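Local coordinates for malarial CLPB2 atpase/hsp101 protein (Plasmodium falciparum, PDB 4IRF) that probably works as an ATP-driven ClpB/Hsp101-type AAA+ chaperone in protein unfolding and translocation, represented here by its N-terminal cargo-binding domain, at residues I38-S42 / I68-L72; E95-A100 / L117-N123. One frame throughout, in Å; residues are numbered along the deposited sequence.

How the contacts relate
Both contacts belong to the mainly helical N-terminal domain of this Clp chaperone, on opposite sides of its centre, with their own centres 15 Å apart. Contact 1 closes before contact 2 opens along the chain, so they follow each other in sequence yet still touch. Helix 37-46 is the bridge: its Ile38, Leu41 and Ser42 touch helix 61-74 in contact 1, while Ile40 points to contact 2, where Ile40 CB lies 3.9 Å from Leu121 CD2 and Ile40 CG2 lies 4.0 Å from Leu117 CD2. All three residues of this junction are buried; from there contact 2 runs out to the surface. The ATPase modules lie outside this piece of the protein.

Contact 1 (I38-S42 / I68-L72); sequences IHILS and IDIAL
Ile38 and Leu41 of one helix and Ile68, Ala71 and Leu72 of another form the apolar, tightly packed part of this roughly antiparallel pairing, whose short axes stand 10.0 Å apart at 148°. That spacing is at the upper end of usual helix packing, with bulky isoleucine and leucine side chains in between. Ile38 has CG1 anti to the backbone N (chi1 -175°), on the side of the partner helix, and the bend at chi2 (61°) takes CD1 to within 4.0 Å of Ala71 CB; the same branch slides past Ile68 in the reverse direction. Leu72 straddles the interface with its two methyls. CD2 lies 3.7 Å from Ile38 CG1 and also meets the His39 ring obliquely, 3.5 Å from His39 CD2, whereas CD1 rests on Ser42. Ile68 is likewise divided: CG2 packs 3.7 Å from Ser42 CB, and CD1 reaches the branch point of Leu41.

Polar links run through water, outside this apolar filling. One water joins His39 NE2 to the carbonyl oxygen of Leu72, and the imidazole is held at its other nitrogen by the backbone N of Lys36. A second, on the more exposed side, lies 2.7 Å from Ser42 OG and donates to Asp69 OD1, while Asp69 OD2 forms a salt bridge with Lys65.

The pair joins helices 37-46 and 61-74 within the Clp N-terminal domain. Helix 125-133 packs against it through Ile130 on Ile38, Val127 and Phe131 on Leu41, and Leu126 on Ala71; helix 14-29 adds Ala27 against His39 and Ile26 against Ser42.

Contact 2 (E95-A100 / L117-N123); sequences ETLALA and LLSGLSN
Thr96 meets Gly120 at the heart of this contact, their CA atoms only 4.6 Å apart. With no side chain on Gly120, the backbones come close enough for Thr96 O to lie 3.7 Å from Gly120 CA. The short helix axes accordingly approach to 7.5 Å, inclined at 128°. Leu99 CB and the backbone N of Ala100 also border the glycine. Around this backbone approach, Thr96, Leu117 and Asn123 bury the most surface.

Thr96 divides its branches between oil and water. Its methyl, anti to the backbone N, enters the apolar side, 3.6 Å from Leu121 CD2 and 3.9 Å from Leu117 CD1. Its hydroxyl turns back beside its own backbone N (chi1 -51°), bonds to the carbonyl oxygen of Glu92, and shares a water with Gly120 O, which accepts from that water at 2.9 Å. Leu117 starts out directed away from helix 91-106, but its CD1 turns back to touch Thr96 CG2 and Leu97 CD2. Leu97 runs alongside Leu117 in the same direction, while Ala100 CB sits 3.9 Å from Leu117 CA.

Asn123 carries the contact to the surface. It stands roughly perpendicular to Leu99, with Asn123 CB 3.5 Å from Leu99 CD1, and its side-chain amide lies close to the carboxylate of Glu95.

The contact joins helices 91-106 and 114-121 of the Clp N-terminal domain. Helix 37-46 closes the apolar side, with Pro37 against both Thr96 and Leu121 and Leu44 against Leu117, while helix 125-133 sets Val127 against Leu121.

Contact 1 (I38-S42 / I68-L72)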
ATOM      1  N   ILE A  38      -0.666  -7.108  -0.566  1.00 20.35           N
ATOM      2  CA  ILE A  38      -0.827  -6.977  -2.019  1.00 25.18           C
ATOM      3  C   ILE A  38      -2.123  -6.281  -2.366  1.00 20.56           C
ATOM      4  O   ILE A  38      -2.170  -5.474  -3.296  1.00 21.71           O
ATOM      5  CB  ILE A  38      -0.712  -8.320  -2.762  1.00 21.80           C
ATOM      6  CG1 ILE A  38      -0.761  -8.068  -4.276  1.00 23.42           C
ATOM      7  CG2 ILE A  38      -1.852  -9.261  -2.310  1.00 27.47           C
ATOM      8  CD1 ILE A  38       0.414  -7.166  -4.753  1.00 27.28           C
ATOM      9  N   HIS A  39      -3.197  -6.540  -1.604  1.00 21.57           N
ATOM     10  CA  HIS A  39      -4.462  -5.854  -1.856  1.00 20.87           C
ATOM     11  C   HIS A  39      -4.397  -4.367  -1.587  1.00 22.84           C
ATOM     12  O   HIS A  39      -5.025  -3.569  -2.295  1.00 22.72           O
ATOM     13  CB  HIS A  39      -5.579  -6.459  -1.005  1.00 22.33           C
ATOM     14  CG  HIS A  39      -5.728  -7.920  -1.205  1.00 22.45           C
ATOM     15  ND1 HIS A  39      -5.834  -8.816  -0.156  1.00 27.37           N
ATOM     16  CD2 HIS A  39      -5.803  -8.655  -2.343  1.00 23.49           C
ATOM     17  CE1 HIS A  39      -5.924 -10.039  -0.650  1.00 25.09           C
ATOM     18  NE2 HIS A  39      -5.920  -9.967  -1.975  1.00 24.44           N
ATOM     19  N   ILE A  40      -3.666  -3.993  -0.534  1.00 21.70           N
ATOM     20  CA  ILE A  40      -3.480  -2.602  -0.217  1.00 22.36           C
ATOM     21  C   ILE A  40      -2.643  -1.936  -1.301  1.00 22.80           C
ATOM     22  O   ILE A  40      -2.969  -0.812  -1.693  1.00 20.99           O
ATOM     23  CB  ILE A  40      -2.806  -2.401   1.132  1.00 17.82           C
ATOM     24  CG1 ILE A  40      -3.743  -2.967   2.219  1.00 20.57           C
ATOM     25  CG2 ILE A  40      -2.521  -0.917   1.362  1.00 19.45           C
ATOM     26  CD1 ILE A  40      -3.169  -2.787   3.610  1.00 20.75           C
ATOM     27  N   LEU A  41      -1.605  -2.645  -1.757  1.00 18.71           N
ATOM     28  CA  LEU A  41      -0.755  -2.111  -2.869  1.00 19.07           C
ATOM     29  C   LEU A  41      -1.603  -1.838  -4.126  1.00 25.64           C
ATOM     30  O   LEU A  41      -1.480  -0.760  -4.736  1.00 22.99           O
ATOM     31  CB  LEU A  41       0.437  -3.024  -3.150  1.00 23.23           C
ATOM     32  CG  LEU A  41       1.263  -2.516  -4.336  1.00 22.62           C
ATOM     33  CD1 LEU A  41       1.798  -1.131  -4.078  1.00 23.69           C
ATOM     34  CD2 LEU A  41       2.363  -3.473  -4.674  1.00 25.88           C
ATOM     35  N   SER A  42      -2.492  -2.772  -4.473  1.00 20.57           N
ATOM     36  CA  SER A  42      -3.370  -2.582  -5.647  1.00 21.66           C
ATOM     37  C   SER A  42      -4.131  -1.276  -5.501  1.00 21.63           C
ATOM     38  O   SER A  42      -4.146  -0.430  -6.402  1.00 25.67           O
ATOM     39  CB  SER A  42      -4.362  -3.739  -5.760  1.00 22.39           C
ATOM     40  OG  SER A  42      -5.256  -3.555  -6.853  1.00 28.75           O
ATOM     41  N   ILE A  68       1.169  -6.146 -10.273  1.00 29.28           N
ATOM     42  CA  ILE A  68       0.235  -6.253  -9.140  1.00 25.41           C
ATOM     43  C   ILE A  68      -0.858  -7.263  -9.480  1.00 27.16           C
ATOM     44  O   ILE A  68      -1.179  -8.141  -8.668  1.00 32.05           O
ATOM     45  CB  ILE A  68      -0.383  -4.897  -8.768  1.00 25.54           C
ATOM     46  CG1 ILE A  68       0.703  -3.985  -8.177  1.00 28.90           C
ATOM     47  CG2 ILE A  68      -1.518  -5.096  -7.744  1.00 25.96           C
ATOM     48  CD1 ILE A  68       0.287  -2.565  -8.004  1.00 27.14           C
ATOM     49  N   ASP A  69      -1.396  -7.150 -10.694  1.00 31.73           N
ATOM     50  CA  ASP A  69      -2.475  -8.031 -11.135  1.00 35.17           C
ATOM     51  C   ASP A  69      -2.028  -9.483 -11.235  1.00 39.35           C
ATOM     52  O   ASP A  69      -2.775 -10.395 -10.868  1.00 33.97           O
ATOM     53  CB  ASP A  69      -3.105  -7.515 -12.435  1.00 37.77           C
ATOM     54  CG  ASP A  69      -3.823  -6.194 -12.247  1.00 45.45           C
ATOM     55  OD1 ASP A  69      -4.145  -5.838 -11.090  1.00 41.62           O
ATOM     56  OD2 ASP A  69      -4.078  -5.500 -13.246  1.00 47.61           O
ATOM     57  N   ILE A  70      -0.806  -9.709 -11.701  1.00 37.04           N
ATOM     58  CA  ILE A  70      -0.240 -11.056 -11.686  1.00 35.12           C
ATOM     59  C   ILE A  70      -0.177 -11.644 -10.268  1.00 30.24           C
ATOM     60  O   ILE A  70      -0.574 -12.790 -10.043  1.00 37.14           O
ATOM     61  CB  ILE A  70       1.149 -11.096 -12.371  1.00 39.32           C
ATOM     62  CG1 ILE A  70       0.975 -11.007 -13.891  1.00 39.64           C
ATOM     63  CG2 ILE A  70       1.922 -12.339 -11.969  1.00 42.12           C
ATOM     64  CD1 ILE A  70       2.204 -10.434 -14.629  1.00 47.47           C
ATOM     65  N   ALA A  71       0.279 -10.843  -9.308  1.00 28.58           N
ATOM     66  CA  ALA A  71       0.379 -11.270  -7.919  1.00 27.67           C
ATOM     67  C   ALA A  71      -0.998 -11.450  -7.267  1.00 30.47           C
ATOM     68  O   ALA A  71      -1.175 -12.360  -6.455  1.00 33.60           O
ATOM     69  CB  ALA A  71       1.207 -10.268  -7.117  1.00 28.33           C
ATOM     70  N   LEU A  72      -1.946 -10.574  -7.605  1.00 29.84           N
ATOM     71  CA  LEU A  72      -3.324 -10.718  -7.132  1.00 27.08           C
ATOM     72  C   LEU A  72      -3.904 -12.050  -7.584  1.00 30.15           C
ATOM     73  O   LEU A  72      -4.581 -12.726  -6.814  1.00 34.24           O
ATOM     74  CB  LEU A  72      -4.222  -9.593  -7.611  1.00 28.15           C
ATOM     75  CG  LEU A  72      -3.972  -8.218  -6.988  1.00 27.57           C
ATOM     76  CD1 LEU A  72      -4.825  -7.155  -7.627  1.00 27.45           C
ATOM     77  CD2 LEU A  72      -4.252  -8.316  -5.470  1.00 24.33           C
TER
HETATM   78  O   HOH W   1      -5.253 -12.124  -4.010  1.00 26.97           O
HETATM   79  O   HOH W   2      -4.167  -3.329  -9.349  1.00 35.70           O

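Contact 2 (E95-A100 / L117-N123)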
ATOM      1  N   GLU A  95       0.840  -5.622  10.769  1.00 22.51           N
ATOM      2  CA  GLU A  95       2.233  -5.208  10.694  1.00 30.95           C
ATOM      3  C   GLU A  95       2.525  -4.052   9.727  1.00 29.66           C
ATOM      4  O   GLU A  95       3.320  -3.154  10.040  1.00 22.58           O
ATOM      5  CB  GLU A  95       3.097  -6.410  10.308  1.00 36.42           C
ATOM      6  CG  GLU A  95       4.593  -6.134  10.334  1.00 56.28           C
ATOM      7  CD  GLU A  95       5.417  -7.367  10.016  1.00 86.41           C
ATOM      8  OE1 GLU A  95       4.839  -8.473   9.963  1.00 89.13           O
ATOM      9  OE2 GLU A  95       6.644  -7.231   9.822  1.00103.07           O
ATOM     10  N   THR A  96       1.977  -4.133   8.518  1.00 22.63           N
ATOM     11  CA  THR A  96       2.025  -3.000   7.606  1.00 23.74           C
ATOM     12  C   THR A  96       1.736  -1.681   8.313  1.00 19.19           C
ATOM     13  O   THR A  96       2.516  -0.704   8.182  1.00 20.87           O
ATOM     14  CB  THR A  96       1.008  -3.136   6.459  1.00 19.34           C
ATOM     15  OG1 THR A  96       1.160  -4.418   5.841  1.00 21.83           O
ATOM     16  CG2 THR A  96       1.298  -2.060   5.428  1.00 20.04           C
ATOM     17  N   LEU A  97       0.654  -1.661   9.101  1.00 20.61           N
ATOM     18  CA  LEU A  97       0.175  -0.444   9.747  1.00 16.91           C
ATOM     19  C   LEU A  97       1.075  -0.047  10.914  1.00 17.19           C
ATOM     20  O   LEU A  97       1.345   1.132  11.122  1.00 19.69           O
ATOM     21  CB  LEU A  97      -1.287  -0.610  10.208  1.00 22.45           C
ATOM     22  CG  LEU A  97      -2.216  -0.942   9.023  1.00 25.03           C
ATOM     23  CD1 LEU A  97      -3.656  -1.139   9.449  1.00 27.51           C
ATOM     24  CD2 LEU A  97      -2.134   0.185   8.033  1.00 26.36           C
ATOM     25  N   ALA A  98       1.571  -1.044  11.656  1.00 17.73           N
ATOM     26  CA  ALA A  98       2.527  -0.744  12.722  1.00 18.23           C
ATOM     27  C   ALA A  98       3.794  -0.116  12.166  1.00 20.22           C
ATOM     28  O   ALA A  98       4.341   0.838  12.736  1.00 20.81           O
ATOM     29  CB  ALA A  98       2.860  -2.015  13.532  1.00 20.52           C
ATOM     30  N   LEU A  99       4.282  -0.644  11.037  1.00 18.67           N
ATOM     31  CA  LEU A  99       5.465  -0.071  10.410  1.00 19.67           C
ATOM     32  C   LEU A  99       5.198   1.319   9.780  1.00 21.90           C
ATOM     33  O   LEU A  99       6.030   2.230   9.896  1.00 20.05           O
ATOM     34  CB  LEU A  99       5.993  -1.048   9.368  1.00 20.17           C
ATOM     35  CG  LEU A  99       6.577  -2.337   9.925  1.00 19.59           C
ATOM     36  CD1 LEU A  99       6.742  -3.315   8.799  1.00 23.81           C
ATOM     37  CD2 LEU A  99       7.931  -2.016  10.547  1.00 23.90           C
ATOM     38  N   ALA A 100       4.038   1.494   9.154  1.00 19.13           N
ATOM     39  CA  ALA A 100       3.623   2.813   8.670  1.00 20.87           C
ATOM     40  C   ALA A 100       3.591   3.866   9.762  1.00 17.89           C
ATOM     41  O   ALA A 100       4.103   4.978   9.599  1.00 19.63           O
ATOM     42  CB  ALA A 100       2.245   2.732   7.987  1.00 20.32           C
ATOM     43  N   LEU A 117       2.498   4.439   4.460  1.00 21.47           N
ATOM     44  CA  LEU A 117       1.878   3.173   4.114  1.00 23.47           C
ATOM     45  C   LEU A 117       2.752   2.463   3.097  1.00 18.66           C
ATOM     46  O   LEU A 117       3.016   1.247   3.213  1.00 23.08           O
ATOM     47  CB  LEU A 117       0.456   3.423   3.593  1.00 21.33           C
ATOM     48  CG  LEU A 117      -0.392   2.218   3.284  1.00 24.25           C
ATOM     49  CD1 LEU A 117      -0.526   1.303   4.507  1.00 22.56           C
ATOM     50  CD2 LEU A 117      -1.743   2.714   2.854  1.00 22.63           C
ATOM     51  N   LEU A 118       3.278   3.219   2.122  1.00 18.96           N
ATOM     52  CA  LEU A 118       4.165   2.625   1.130  1.00 22.08           C
ATOM     53  C   LEU A 118       5.378   1.979   1.817  1.00 22.87           C
ATOM     54  O   LEU A 118       5.759   0.840   1.500  1.00 23.56           O
ATOM     55  CB  LEU A 118       4.582   3.672   0.066  1.00 25.27           C
ATOM     56  CG  LEU A 118       5.347   3.090  -1.125  1.00 32.09           C
ATOM     57  CD1 LEU A 118       4.406   2.491  -2.137  1.00 32.44           C
ATOM     58  CD2 LEU A 118       6.205   4.174  -1.755  1.00 33.64           C
ATOM     59  N   SER A 119       5.954   2.672   2.803  1.00 20.63           N
ATOM     60  CA  SER A 119       7.113   2.148   3.504  1.00 18.32           C
ATOM     61  C   SER A 119       6.737   0.858   4.241  1.00 21.78           C
ATOM     62  O   SER A 119       7.460  -0.143   4.202  1.00 24.28           O
ATOM     63  CB  SER A 119       7.626   3.200   4.493  1.00 22.50           C
ATOM     64  OG  SER A 119       8.741   2.686   5.183  1.00 26.90           O
ATOM     65  N   GLY A 120       5.571   0.873   4.877  1.00 18.53           N
ATOM     66  CA  GLY A 120       5.089  -0.306   5.580  1.00 17.25           C
ATOM     67  C   GLY A 120       4.869  -1.502   4.668  1.00 17.21           C
ATOM     68  O   GLY A 120       5.274  -2.645   4.973  1.00 20.77           O
ATOM     69  N   LEU A 121       4.278  -1.235   3.513  1.00 20.57           N
ATOM     70  CA  LEU A 121       4.033  -2.292   2.530  1.00 18.79           C
ATOM     71  C   LEU A 121       5.307  -2.964   2.036  1.00 24.26           C
ATOM     72  O   LEU A 121       5.321  -4.139   1.680  1.00 23.06           O
ATOM     73  CB  LEU A 121       3.276  -1.694   1.348  1.00 18.17           C
ATOM     74  CG  LEU A 121       1.834  -1.365   1.634  1.00 23.81           C
ATOM     75  CD1 LEU A 121       1.278  -0.579   0.444  1.00 20.18           C
ATOM     76  CD2 LEU A 121       1.012  -2.675   1.887  1.00 19.84           C
ATOM     77  N   SER A 122       6.406  -2.212   2.012  1.00 21.67           N
ATOM     78  CA  SER A 122       7.666  -2.762   1.552  1.00 29.82           C
ATOM     79  C   SER A 122       8.185  -3.914   2.440  1.00 22.55           C
ATOM     80  O   SER A 122       9.042  -4.674   2.014  1.00 34.10           O
ATOM     81  CB  SER A 122       8.707  -1.658   1.377  1.00 27.24           C
ATOM     82  OG  SER A 122       9.162  -1.166   2.626  1.00 28.00           O
ATOM     83  N   ASN A 123       7.639  -4.070   3.651  1.00 22.58           N
ATOM     84  CA  ASN A 123       7.996  -5.227   4.483  1.00 25.17           C
ATOM     85  C   ASN A 123       7.487  -6.542   3.907  1.00 29.44           C
ATOM     86  O   ASN A 123       8.105  -7.601   4.108  1.00 29.99           O
ATOM     87  CB  ASN A 123       7.459  -5.087   5.913  1.00 27.15           C
ATOM     88  CG  ASN A 123       7.733  -6.323   6.780  1.00 23.21           C
ATOM     89  OD1 ASN A 123       6.840  -7.131   7.077  1.00 33.44           O
ATOM     90  ND2 ASN A 123       8.973  -6.489   7.158  1.00 27.85           N
TER
HETATM   91  O   HOH W   3       3.663  -5.062   4.789  1.00 24.48           O